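Local coordinates for protein geranylgeranyl pyrophosphate synthetase (Pyrococcus horikoshii, PDB 1WY0) that probably makes geranylgeranyl diphosphate, the C20 isoprenoid precursor of archaeal membrane lipids, by adding isopentenyl diphosphate to shorter allylic diphosphates, at residues S204-N209 with E316-L321. Numbering follows the deposited sequence.
Sequences SSWGRN and EALRIL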
loop_
_atom_site.group_PDB
_atom_site.type_symbol
_atom_site.label_atom_id
_atom_site.label_comp_id
_atom_site.label_asym_id
_atom_site.label_seq_id
_atom_site.Cartn_x
_atom_site.Cartn_y
_atom_site.Cartn_z
ATOM N N SER A 204 -19.652 6.897 14.835
ATOM C CA SER A 204 -18.499 6.010 14.920
ATOM C C SER A 204 -18.869 4.675 15.552
ATOM O O SER A 204 -18.489 3.619 15.047
ATOM C CB SER A 204 -17.398 6.660 15.755
ATOM O OG SER A 204 -17.145 7.988 15.336
ATOM N N SER A 205 -19.610 4.735 16.660
ATOM C CA SER A 205 -20.036 3.542 17.391
ATOM C C SER A 205 -20.958 2.664 16.555
ATOM O O SER A 205 -20.949 1.437 16.670
ATOM C CB SER A 205 -20.756 3.954 18.673
ATOM O OG SER A 205 -21.953 4.644 18.356
ATOM N N TRP A 206 -21.758 3.312 15.723
ATOM C CA TRP A 206 -22.659 2.614 14.811
ATOM C C TRP A 206 -21.896 1.908 13.687
ATOM O O TRP A 206 -22.218 0.804 13.273
ATOM C CB TRP A 206 -23.626 3.642 14.223
ATOM C CG TRP A 206 -24.529 2.999 13.247
ATOM C CD1 TRP A 206 -25.802 2.446 13.508
ATOM C CD2 TRP A 206 -24.309 2.870 11.822
ATOM N NE1 TRP A 206 -26.413 1.986 12.384
ATOM C CE2 TRP A 206 -25.456 2.242 11.278
ATOM C CE3 TRP A 206 -23.253 3.217 10.979
ATOM C CZ2 TRP A 206 -25.524 1.981 9.922
ATOM C CZ3 TRP A 206 -23.325 2.957 9.619
ATOM C CH2 TRP A 206 -24.465 2.328 9.090
ATOM N N GLY A 207 -20.874 2.610 13.157
ATOM C CA GLY A 207 -20.077 2.021 12.084
ATOM C C GLY A 207 -19.271 0.821 12.585
ATOM O O GLY A 207 -19.177 -0.222 11.951
ATOM N N ARG A 208 -18.642 1.019 13.755
ATOM C CA ARG A 208 -17.864 -0.060 14.348
ATOM C C ARG A 208 -18.709 -1.323 14.528
ATOM O O ARG A 208 -18.329 -2.426 14.154
ATOM C CB ARG A 208 -17.355 0.425 15.706
ATOM C CG ARG A 208 -16.210 -0.432 16.241
ATOM C CD ARG A 208 -15.072 -0.562 15.225
ATOM N NE ARG A 208 -13.791 -0.751 15.910
ATOM C CZ ARG A 208 -12.797 0.100 15.604
ATOM N NH1 ARG A 208 -12.999 1.071 14.730
ATOM N NH2 ARG A 208 -11.590 -0.072 16.149
ATOM N N ASN A 209 -19.884 -1.128 15.157
ATOM C CA ASN A 209 -20.755 -2.259 15.459
ATOM C C ASN A 209 -21.321 -2.912 14.195
ATOM O O ASN A 209 -21.457 -4.125 14.095
ATOM C CB ASN A 209 -21.900 -1.746 16.331
ATOM C CG ASN A 209 -21.489 -1.799 17.778
ATOM O OD1 ASN A 209 -21.312 -2.862 18.363
ATOM N ND2 ASN A 209 -21.339 -0.601 18.369
ATOM N N GLU A 316 -29.477 2.040 18.352
ATOM C CA GLU A 316 -29.844 2.671 19.617
ATOM C C GLU A 316 -28.811 3.735 19.986
ATOM O O GLU A 316 -28.906 4.373 21.032
ATOM C CB GLU A 316 -29.926 1.629 20.739
ATOM C CG GLU A 316 -29.052 1.914 21.961
ATOM C CD GLU A 316 -28.830 0.690 22.837
ATOM O OE1 GLU A 316 -29.519 -0.329 22.612
ATOM O OE2 GLU A 316 -27.978 0.749 23.756
ATOM N N ALA A 317 -27.818 3.914 19.125
ATOM C CA ALA A 317 -26.777 4.907 19.361
ATOM C C ALA A 317 -26.994 6.071 18.415
ATOM O O ALA A 317 -26.426 7.143 18.599
ATOM C CB ALA A 317 -25.403 4.294 19.138
ATOM N N LEU A 318 -27.818 5.849 17.397
ATOM C CA LEU A 318 -28.142 6.891 16.419
ATOM C C LEU A 318 -29.338 7.715 16.902
ATOM O O LEU A 318 -29.718 8.738 16.341
ATOM C CB LEU A 318 -28.468 6.220 15.077
ATOM C CG LEU A 318 -27.223 5.786 14.299
ATOM C CD1 LEU A 318 -27.551 5.393 12.853
ATOM C CD2 LEU A 318 -26.160 6.881 14.214
ATOM N N ARG A 319 -29.966 7.185 17.969
ATOM C CA ARG A 319 -31.068 7.881 18.619
ATOM C C ARG A 319 -30.720 9.347 18.885
ATOM O O ARG A 319 -31.556 10.235 18.892
ATOM C CB ARG A 319 -31.257 7.188 19.962
ATOM C CG ARG A 319 -32.694 6.760 20.228
ATOM C CD ARG A 319 -32.745 5.367 20.864
ATOM N NE ARG A 319 -33.948 4.654 20.434
ATOM C CZ ARG A 319 -33.916 4.062 19.228
ATOM N NH1 ARG A 319 -32.822 4.116 18.487
ATOM N NH2 ARG A 319 -35.002 3.428 18.781
ATOM N N ILE A 320 -29.418 9.563 19.149
ATOM C CA ILE A 320 -28.945 10.879 19.547
ATOM C C ILE A 320 -29.096 11.921 18.429
ATOM O O ILE A 320 -29.209 13.120 18.659
ATOM C CB ILE A 320 -27.472 10.725 19.919
ATOM C CG1 ILE A 320 -27.335 9.842 21.165
ATOM C CG2 ILE A 320 -26.863 12.098 20.229
ATOM C CD1 ILE A 320 -28.107 10.392 22.363
ATOM N N LEU A 321 -29.037 11.421 17.178
ATOM C CA LEU A 321 -29.183 12.307 16.029
ATOM C C LEU A 321 -30.651 12.630 15.757
ATOM O O LEU A 321 -31.552 11.917 16.176
ATOM C CB LEU A 321 -28.573 11.611 14.816
ATOM C CG LEU A 321 -27.063 11.797 14.732
ATOM C CD1 LEU A 321 -26.322 11.004 15.805
ATOM C CD2 LEU A 321 -26.483 11.358 13.384
#
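Where the loop between helices 299-315 and 325-336 packs against helix 197-224 of an all-helical prenyltransferase, Trp-206 receives Leu-318 on one face of its indole. Leu-318 CD1 lies 3.7 Å from the centroid of the five-membered ring and 20° off its normal, a CH-pi contact offset toward the rim, with CD1 of the tryptophan 3.5 Å from that methyl. With CG anti to the backbone N (chi1 178°), the indole presents the pyrrole part of one face, chiefly CD1 and NE1, to the Leu-318 methyl. Its one polar atom, NE1, is satisfied by Asn-315 OD1, while Leu-330 and Ala-334 of helix 325-336 also touch the tryptophan side chain. Cut back to an alanine here, the side chain would probably leave the Leu-318 methyl without its aromatic platform and Asn-315 OD1 without its N-H partner. One residue earlier, Ser-205 OG bonds back to Ala-202 O, so a small polar group can sit at this interface with its hydroxyl satisfied; Ala-317 CB, a methyl small enough for the close backbones, rests 3.6 Å from that OG. No hydrogen bond joins the two segments: this is small, buried, mainly apolar loop-on-helix packing within the all-alpha isoprenoid synthase fold of the polyprenyl synthetases.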